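Local coordinates for protein papain-like protease (Human betacoronavirus 2c EMC/2012, PDB 4RNA) that probably cleaves the viral polyprotein as a cysteine protease of the papain-like clan and, as in related coronavirus enzymes, removes ubiquitin from proteins, at residues 6-18 / 52-66. Residues are numbered along the deposited sequence; the frame is centred on the assembly and turned at random.
With PO4 (phosphate ion), chain F.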
ATOM      1  N   ILE A   6      -3.571  34.206  18.824  1.00 43.77           N
ATOM      2  CA  ILE A   6      -3.519  34.366  17.375  1.00 41.12           C
ATOM      3  C   ILE A   6      -4.664  33.662  16.647  1.00 42.06           C
ATOM      4  O   ILE A   6      -5.308  32.757  17.186  1.00 38.39           O
ATOM      5  CB  ILE A   6      -2.176  33.946  16.773  1.00 47.75           C
ATOM      6  CG1 ILE A   6      -1.980  32.422  16.877  1.00 45.54           C
ATOM      7  CG2 ILE A   6      -1.056  34.742  17.419  1.00 43.14           C
ATOM      8  CD1 ILE A   6      -0.784  31.929  16.116  1.00 46.63           C
ATOM      9  N   GLU A   7      -4.903  34.096  15.415  1.00 39.47           N
ATOM     10  CA  GLU A   7      -5.848  33.432  14.508  1.00 43.83           C
ATOM     11  C   GLU A   7      -5.017  32.812  13.381  1.00 42.00           C
ATOM     12  O   GLU A   7      -4.052  33.437  12.866  1.00 41.97           O
ATOM     13  CB  GLU A   7      -6.859  34.415  13.963  1.00 45.55           C
ATOM     14  CG  GLU A   7      -8.011  34.660  14.923  1.00 59.82           C
ATOM     15  CD  GLU A   7      -9.250  35.304  14.276  1.00 71.71           C
ATOM     16  OE1 GLU A   7      -9.118  35.874  13.171  1.00 83.63           O
ATOM     17  OE2 GLU A   7     -10.374  35.244  14.856  1.00 75.52           O
ATOM     18  N   VAL A   8      -5.327  31.556  13.054  1.00 41.34           N
ATOM     19  CA  VAL A   8      -4.648  30.874  11.933  1.00 36.76           C
ATOM     20  C   VAL A   8      -5.734  30.298  11.066  1.00 33.95           C
ATOM     21  O   VAL A   8      -6.833  30.023  11.561  1.00 32.25           O
ATOM     22  CB  VAL A   8      -3.761  29.707  12.398  1.00 37.35           C
ATOM     23  CG1 VAL A   8      -2.484  30.227  13.076  1.00 33.73           C
ATOM     24  CG2 VAL A   8      -4.538  28.748  13.293  1.00 32.70           C
ATOM     25  N   LEU A   9      -5.386  30.056   9.801  1.00 32.72           N
ATOM     26  CA  LEU A   9      -6.348  29.426   8.879  1.00 32.60           C
ATOM     27  C   LEU A   9      -5.848  27.982   8.702  1.00 35.43           C
ATOM     28  O   LEU A   9      -4.679  27.718   8.348  1.00 32.65           O
ATOM     29  CB  LEU A   9      -6.365  30.136   7.509  1.00 32.69           C
ATOM     30  CG  LEU A   9      -6.919  31.592   7.497  1.00 38.22           C
ATOM     31  CD1 LEU A   9      -6.766  32.227   6.114  1.00 46.42           C
ATOM     32  CD2 LEU A   9      -8.351  31.686   7.945  1.00 37.10           C
ATOM     33  N   VAL A  10      -6.726  27.068   8.979  1.00 27.42           N
ATOM     34  CA  VAL A  10      -6.393  25.665   8.950  1.00 28.00           C
ATOM     35  C   VAL A  10      -6.998  24.994   7.732  1.00 29.57           C
ATOM     36  O   VAL A  10      -8.230  25.097   7.487  1.00 28.27           O
ATOM     37  CB  VAL A  10      -6.813  25.024  10.303  1.00 27.31           C
ATOM     38  CG1 VAL A  10      -6.554  23.532  10.270  1.00 27.37           C
ATOM     39  CG2 VAL A  10      -5.901  25.638  11.435  1.00 30.80           C
ATOM     40  N   THR A  11      -6.196  24.224   7.004  1.00 25.56           N
ATOM     41  CA  THR A  11      -6.774  23.527   5.831  1.00 27.19           C
ATOM     42  C   THR A  11      -6.175  22.109   5.716  1.00 31.25           C
ATOM     43  O   THR A  11      -5.075  21.832   6.217  1.00 28.13           O
ATOM     44  CB  THR A  11      -6.511  24.373   4.530  1.00 23.70           C
ATOM     45  OG1 THR A  11      -7.078  23.777   3.374  1.00 26.24           O
ATOM     46  CG2 THR A  11      -4.915  24.398   4.246  1.00 20.27           C
ATOM     47  N   VAL A  12      -6.893  21.219   5.074  1.00 26.54           N
ATOM     48  CA  VAL A  12      -6.318  19.948   4.589  1.00 30.59           C
ATOM     49  C   VAL A  12      -6.205  19.878   3.062  1.00 35.57           C
ATOM     50  O   VAL A  12      -5.616  18.925   2.485  1.00 36.96           O
ATOM     51  CB  VAL A  12      -7.084  18.707   5.082  1.00 29.33           C
ATOM     52  CG1 VAL A  12      -7.239  18.684   6.584  1.00 30.32           C
ATOM     53  CG2 VAL A  12      -8.479  18.552   4.384  1.00 30.48           C
ATOM     54  N   ASP A  13      -6.718  20.893   2.390  1.00 32.64           N
ATOM     55  CA  ASP A  13      -6.817  20.828   0.938  1.00 32.10           C
ATOM     56  C   ASP A  13      -6.366  22.084   0.200  1.00 30.16           C
ATOM     57  O   ASP A  13      -6.216  22.043  -1.019  1.00 33.98           O
ATOM     58  CB  ASP A  13      -8.242  20.429   0.522  1.00 35.14           C
ATOM     59  CG  ASP A  13      -9.297  21.471   0.912  1.00 34.06           C
ATOM     60  OD1 ASP A  13      -8.952  22.526   1.471  1.00 32.62           O
ATOM     61  OD2 ASP A  13     -10.471  21.251   0.585  1.00 33.64           O
ATOM     62  N   GLY A  14      -6.106  23.204   0.900  1.00 29.25           N
ATOM     63  CA  GLY A  14      -5.592  24.400   0.226  1.00 31.59           C
ATOM     64  C   GLY A  14      -6.712  25.159  -0.486  1.00 30.09           C
ATOM     65  O   GLY A  14      -6.482  26.185  -1.124  1.00 32.24           O
ATOM     66  N   VAL A  15      -7.927  24.630  -0.354  1.00 30.66           N
ATOM     67  CA  VAL A  15      -9.152  25.257  -0.847  1.00 33.34           C
ATOM     68  C   VAL A  15     -10.133  25.718   0.264  1.00 36.05           C
ATOM     69  O   VAL A  15     -10.699  26.822   0.178  1.00 32.74           O
ATOM     70  CB  VAL A  15      -9.911  24.261  -1.736  1.00 32.32           C
ATOM     71  CG1 VAL A  15     -11.273  24.839  -2.183  1.00 34.49           C
ATOM     72  CG2 VAL A  15      -9.039  23.982  -2.959  1.00 38.13           C
ATOM     73  N   ASN A  16     -10.357  24.861   1.261  1.00 30.09           N
ATOM     74  CA  ASN A  16     -11.258  25.128   2.377  1.00 34.36           C
ATOM     75  C   ASN A  16     -10.457  25.404   3.649  1.00 33.59           C
ATOM     76  O   ASN A  16      -9.471  24.681   3.947  1.00 33.34           O
ATOM     77  CB  ASN A  16     -12.217  23.969   2.584  1.00 37.17           C
ATOM     78  CG  ASN A  16     -13.031  23.698   1.366  1.00 42.63           C
ATOM     79  OD1 ASN A  16     -14.098  24.296   1.198  1.00 40.44           O
ATOM     80  ND2 ASN A  16     -12.584  22.740   0.530  1.00 36.10           N
ATOM     81  N   PHE A  17     -10.827  26.498   4.333  1.00 29.86           N
ATOM     82  CA  PHE A  17     -10.077  27.013   5.480  1.00 30.54           C
ATOM     83  C   PHE A  17     -11.013  27.270   6.639  1.00 32.15           C
ATOM     84  O   PHE A  17     -12.166  27.694   6.432  1.00 29.63           O
ATOM     85  CB  PHE A  17      -9.280  28.281   5.145  1.00 31.42           C
ATOM     86  CG  PHE A  17      -8.224  28.069   4.110  1.00 29.32           C
ATOM     87  CD1 PHE A  17      -8.544  28.071   2.773  1.00 28.55           C
ATOM     88  CD2 PHE A  17      -6.859  27.866   4.474  1.00 29.81           C
ATOM     89  CE1 PHE A  17      -7.602  27.882   1.786  1.00 26.86           C
ATOM     90  CE2 PHE A  17      -5.912  27.676   3.465  1.00 29.18           C
ATOM     91  CZ  PHE A  17      -6.260  27.677   2.137  1.00 31.26           C
ATOM     92  N   ARG A  18     -10.577  26.916   7.841  1.00 27.75           N
ATOM     93  CA  ARG A  18     -11.278  27.339   9.049  1.00 29.07           C
ATOM     94  C   ARG A  18     -10.393  28.139   9.888  1.00 33.06           C
ATOM     95  O   ARG A  18      -9.125  27.872   9.961  1.00 31.06           O
ATOM     96  CB  ARG A  18     -11.900  26.188   9.871  1.00 31.68           C
ATOM     97  CG  ARG A  18     -10.918  25.216  10.396  1.00 32.67           C
ATOM     98  CD  ARG A  18     -11.517  24.256  11.423  1.00 32.68           C
ATOM     99  NE  ARG A  18     -10.592  23.126  11.590  1.00 32.74           N
ATOM    100  CZ  ARG A  18     -10.170  22.624  12.737  1.00 35.42           C
ATOM    101  NH1 ARG A  18     -10.579  23.144  13.881  1.00 32.86           N
ATOM    102  NH2 ARG A  18      -9.356  21.577  12.718  1.00 35.43           N
ATOM    103  N   ASN A  52       0.456  34.657  13.094  1.00 43.10           N
ATOM    104  CA  ASN A  52      -0.947  35.177  13.085  1.00 40.41           C
ATOM    105  C   ASN A  52      -1.441  35.478  11.671  1.00 36.41           C
ATOM    106  O   ASN A  52      -0.715  36.022  10.846  1.00 38.54           O
ATOM    107  CB  ASN A  52      -1.041  36.424  13.964  1.00 40.93           C
ATOM    108  CG  ASN A  52      -2.438  37.006  14.018  1.00 44.64           C
ATOM    109  OD1 ASN A  52      -3.375  36.398  14.551  1.00 41.37           O
ATOM    110  ND2 ASN A  52      -2.576  38.237  13.503  1.00 47.85           N
ATOM    111  N   GLY A  53      -2.672  35.080  11.340  1.00 38.42           N
ATOM    112  CA  GLY A  53      -3.128  35.238   9.972  1.00 38.62           C
ATOM    113  C   GLY A  53      -2.605  34.285   8.908  1.00 41.71           C
ATOM    114  O   GLY A  53      -3.086  34.318   7.778  1.00 44.13           O
ATOM    115  N   HIS A  54      -1.628  33.440   9.244  1.00 40.50           N
ATOM    116  CA  HIS A  54      -1.099  32.414   8.306  1.00 44.96           C
ATOM    117  C   HIS A  54      -1.951  31.161   8.211  1.00 46.91           C
ATOM    118  O   HIS A  54      -2.797  30.875   9.092  1.00 36.99           O
ATOM    119  CB  HIS A  54       0.320  32.028   8.677  1.00 52.02           C
ATOM    120  CG  HIS A  54       1.332  33.056   8.290  1.00 62.10           C
ATOM    121  ND1 HIS A  54       2.047  32.975   7.141  1.00 67.31           N
ATOM    122  CD2 HIS A  54       1.722  34.235   8.918  1.00 67.67           C
ATOM    123  CE1 HIS A  54       2.878  34.035   7.059  1.00 70.09           C
ATOM    124  NE2 HIS A  54       2.677  34.810   8.143  1.00 72.20           N
ATOM    125  N   SER A  55      -1.730  30.433   7.115  1.00 44.62           N
ATOM    126  CA  SER A  55      -2.378  29.144   6.800  1.00 41.68           C
ATOM    127  C   SER A  55      -1.608  27.954   7.334  1.00 41.09           C
ATOM    128  O   SER A  55      -0.423  27.877   7.107  1.00 40.91           O
ATOM    129  CB  SER A  55      -2.487  28.970   5.285  1.00 38.49           C
ATOM    130  OG  SER A  55      -3.674  29.608   4.889  1.00 55.42           O
ATOM    131  N   LEU A  56      -2.296  27.015   8.001  1.00 35.56           N
ATOM    132  CA  LEU A  56      -1.645  25.791   8.489  1.00 36.21           C
ATOM    133  C   LEU A  56      -2.235  24.566   7.857  1.00 34.01           C
ATOM    134  O   LEU A  56      -3.473  24.472   7.654  1.00 31.35           O
ATOM    135  CB  LEU A  56      -1.746  25.657  10.017  1.00 36.71           C
ATOM    136  CG  LEU A  56      -1.033  26.694  10.870  1.00 40.16           C
ATOM    137  CD1 LEU A  56      -1.382  26.343  12.327  1.00 36.94           C
ATOM    138  CD2 LEU A  56       0.503  26.706  10.620  1.00 44.02           C
ATOM    139  N   TYR A  57      -1.352  23.604   7.572  1.00 31.66           N
ATOM    140  CA  TYR A  57      -1.802  22.331   6.992  1.00 31.75           C
ATOM    141  C   TYR A  57      -2.038  21.308   8.075  1.00 34.26           C
ATOM    142  O   TYR A  57      -1.148  20.887   8.701  1.00 25.84           O
ATOM    143  CB  TYR A  57      -0.793  21.833   5.947  1.00 33.32           C
ATOM    144  CG  TYR A  57      -1.184  22.390   4.655  1.00 37.48           C
ATOM    145  CD1 TYR A  57      -0.745  23.651   4.264  1.00 37.16           C
ATOM    146  CD2 TYR A  57      -2.089  21.690   3.839  1.00 41.04           C
ATOM    147  CE1 TYR A  57      -1.184  24.202   3.060  1.00 44.72           C
ATOM    148  CE2 TYR A  57      -2.494  22.210   2.620  1.00 43.22           C
ATOM    149  CZ  TYR A  57      -2.067  23.469   2.264  1.00 43.01           C
ATOM    150  OH  TYR A  57      -2.504  23.944   1.052  1.00 63.25           O
ATOM    151  N   LEU A  58      -3.272  20.938   8.350  1.00 26.02           N
ATOM    152  CA  LEU A  58      -3.544  19.995   9.467  1.00 26.27           C
ATOM    153  C   LEU A  58      -3.423  18.527   8.974  1.00 27.45           C
ATOM    154  O   LEU A  58      -3.876  18.201   7.862  1.00 27.98           O
ATOM    155  CB  LEU A  58      -4.964  20.221  10.030  1.00 27.10           C
ATOM    156  CG  LEU A  58      -5.376  19.363  11.256  1.00 29.66           C
ATOM    157  CD1 LEU A  58      -4.511  19.589  12.548  1.00 26.64           C
ATOM    158  CD2 LEU A  58      -6.821  19.709  11.558  1.00 29.22           C
ATOM    159  N   ALA A  59      -2.792  17.639   9.755  1.00 29.27           N
ATOM    160  CA  ALA A  59      -2.574  16.220   9.303  1.00 28.62           C
ATOM    161  C   ALA A  59      -3.473  15.240  10.106  1.00 31.75           C
ATOM    162  O   ALA A  59      -3.620  14.101   9.704  1.00 33.70           O
ATOM    163  CB  ALA A  59      -1.098  15.796   9.372  1.00 31.29           C
ATOM    164  N   ASP A  60      -4.073  15.658  11.237  1.00 30.25           N
ATOM    165  CA  ASP A  60      -4.900  14.707  12.051  1.00 31.33           C
ATOM    166  C   ASP A  60      -5.748  15.507  12.952  1.00 32.43           C
ATOM    167  O   ASP A  60      -5.650  16.719  12.945  1.00 32.52           O
ATOM    168  CB  ASP A  60      -4.088  13.592  12.806  1.00 32.66           C
ATOM    169  CG  ASP A  60      -3.057  14.167  13.843  1.00 33.32           C
ATOM    170  OD1 ASP A  60      -3.272  15.304  14.371  1.00 31.67           O
ATOM    171  OD2 ASP A  60      -2.038  13.458  14.139  1.00 45.49           O
ATOM    172  N   ASN A  61      -6.706  14.859  13.619  1.00 37.08           N
ATOM    173  CA  ASN A  61      -7.740  15.597  14.325  1.00 34.94           C
ATOM    174  C   ASN A  61      -8.709  16.432  13.541  1.00 38.19           C
ATOM    175  O   ASN A  61      -9.036  17.507  14.022  1.00 33.12           O
ATOM    176  CB  ASN A  61      -7.127  16.573  15.306  1.00 36.57           C
ATOM    177  CG  ASN A  61      -6.811  15.912  16.526  1.00 40.11           C
ATOM    178  OD1 ASN A  61      -5.636  15.863  16.895  1.00 48.50           O
ATOM    179  ND2 ASN A  61      -7.812  15.249  17.113  1.00 46.37           N
ATOM    180  N   LEU A  62      -9.262  15.905  12.437  1.00 29.56           N
ATOM    181  CA  LEU A  62      -9.851  16.749  11.466  1.00 29.40           C
ATOM    182  C   LEU A  62     -11.315  16.745  11.909  1.00 31.07           C
ATOM    183  O   LEU A  62     -11.779  15.747  12.502  1.00 26.22           O
ATOM    184  CB  LEU A  62      -9.772  16.092  10.050  1.00 32.40           C
ATOM    185  CG  LEU A  62      -8.497  15.610   9.331  1.00 35.66           C
ATOM    186  CD1 LEU A  62      -8.764  15.389   7.834  1.00 28.38           C
ATOM    187  CD2 LEU A  62      -7.188  16.377   9.589  1.00 32.05           C
ATOM    188  N   THR A  63     -11.972  17.846  11.620  1.00 29.74           N
ATOM    189  CA  THR A  63     -13.421  18.023  11.796  1.00 34.50           C
ATOM    190  C   THR A  63     -14.152  17.194  10.768  1.00 34.71           C
ATOM    191  O   THR A  63     -13.550  16.644   9.822  1.00 32.98           O
ATOM    192  CB  THR A  63     -13.780  19.496  11.578  1.00 35.33           C
ATOM    193  OG1 THR A  63     -13.392  19.863  10.237  1.00 38.12           O
ATOM    194  CG2 THR A  63     -12.990  20.424  12.548  1.00 33.49           C
ATOM    195  N   ALA A  64     -15.465  17.061  10.940  1.00 31.25           N
ATOM    196  CA  ALA A  64     -16.238  16.418   9.965  1.00 35.03           C
ATOM    197  C   ALA A  64     -16.085  17.076   8.600  1.00 32.52           C
ATOM    198  O   ALA A  64     -16.018  16.345   7.618  1.00 37.20           O
ATOM    199  CB  ALA A  64     -17.715  16.413  10.384  1.00 30.47           C
ATOM    200  N   ASP A  65     -16.050  18.413   8.524  1.00 35.94           N
ATOM    201  CA  ASP A  65     -15.954  19.091   7.219  1.00 36.44           C
ATOM    202  C   ASP A  65     -14.623  18.730   6.583  1.00 34.95           C
ATOM    203  O   ASP A  65     -14.543  18.524   5.368  1.00 30.59           O
ATOM    204  CB  ASP A  65     -16.084  20.622   7.278  1.00 34.83           C
ATOM    205  CG  ASP A  65     -17.515  21.100   7.702  1.00 44.78           C
ATOM    206  OD1 ASP A  65     -18.444  20.519   7.189  1.00 47.00           O
ATOM    207  OD2 ASP A  65     -17.698  22.030   8.552  1.00 45.40           O
ATOM    208  N   GLU A  66     -13.566  18.720   7.400  1.00 33.77           N
ATOM    209  CA  GLU A  66     -12.258  18.433   6.834  1.00 33.03           C
ATOM    210  C   GLU A  66     -12.147  16.984   6.337  1.00 33.42           C
ATOM    211  O   GLU A  66     -11.499  16.738   5.317  1.00 28.49           O
ATOM    212  CB  GLU A  66     -11.166  18.739   7.849  1.00 31.60           C
ATOM    213  CG  GLU A  66     -10.998  20.238   8.020  1.00 31.95           C
ATOM    214  CD  GLU A  66     -10.258  20.601   9.308  1.00 33.16           C
ATOM    215  OE1 GLU A  66     -10.288  19.779  10.253  1.00 31.11           O
ATOM    216  OE2 GLU A  66      -9.715  21.758   9.376  1.00 33.36           O
TER
HETATM  217  P   PO4 F 405      -8.896  12.077  12.365  1.00 83.96           P
HETATM  218  O1  PO4 F 405      -9.979  12.148  13.425  1.00 77.76           O
HETATM  219  O2  PO4 F 405      -9.532  11.985  10.996  1.00 96.06           O
HETATM  220  O3  PO4 F 405      -8.042  13.311  12.324  1.00 79.09           O
HETATM  221  O4  PO4 F 405      -8.050  10.852  12.669  1.00 96.64           O
HETATM  222  O   HOH W   1     -10.131  23.314   7.154  1.00 33.47           O
HETATM  223  O   HOH W   2      -8.423  20.027  14.908  1.00 33.54           O
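Arg18 and Glu66 carry the charged part of this contact. Arg18 NE gives a nearly straight bond to Glu66 OE2, 2.7 Å long; the oxygen lies in the guanidinium plane, yet the nitrogen meets the carboxylate from above its own plane. NH2 adds only weak bonds to Glu66 and donates to a water held by the carbonyl of Asn61, while CG2 of Thr63 sits over the centre of one guanidinium face, 3.6 Å from CZ of Arg18. Tyr226 of the second subunit makes a cation-pi contact with Arg18. Glu66 is itself positioned by a capping box: its OE1 takes the backbone N of Thr63, and its own N bonds back to Thr63 OG1, 3.1 Å away.

Backbone bonds join the parallel strands 6-11 and 55-58. Leu9 N donates to His54 O and Thr11 N to Leu56 O, while Leu9 O accepts from Leu56 N and Thr11 O from Leu58 N. Nearer the chain start of 6-11, Gly53 N bonds to Glu7 O, and the Asn52 side chain adds to this: with CG anti to the backbone N (chi1 -180°), OD1 takes the N-H of Glu7 at 2.9 Å, in the carbonyl plane.

Among apolar contacts, Thr11 lays CG2 over a face of the Tyr57 ring, 3.7 Å from its centroid, a CH-pi contact. This leaves Thr11 OG1 to accept from Asp13 N and Gly14 N and to donate to Asn16 O. Val10 CG1 packs on Leu58 CB at 3.7 Å, and Val12 CG1 lies against Leu62 CD2.

These are adjacent inner strands of the five-stranded mixed sheet in the N-terminal ubiquitin-like domain, a beta-grasp fold, with 55-58 central: strand 18-23 flanks 6-11, strand 35-37 borders 55-58, and helix 64-74 leads on toward the helical thumb of the catalytic core.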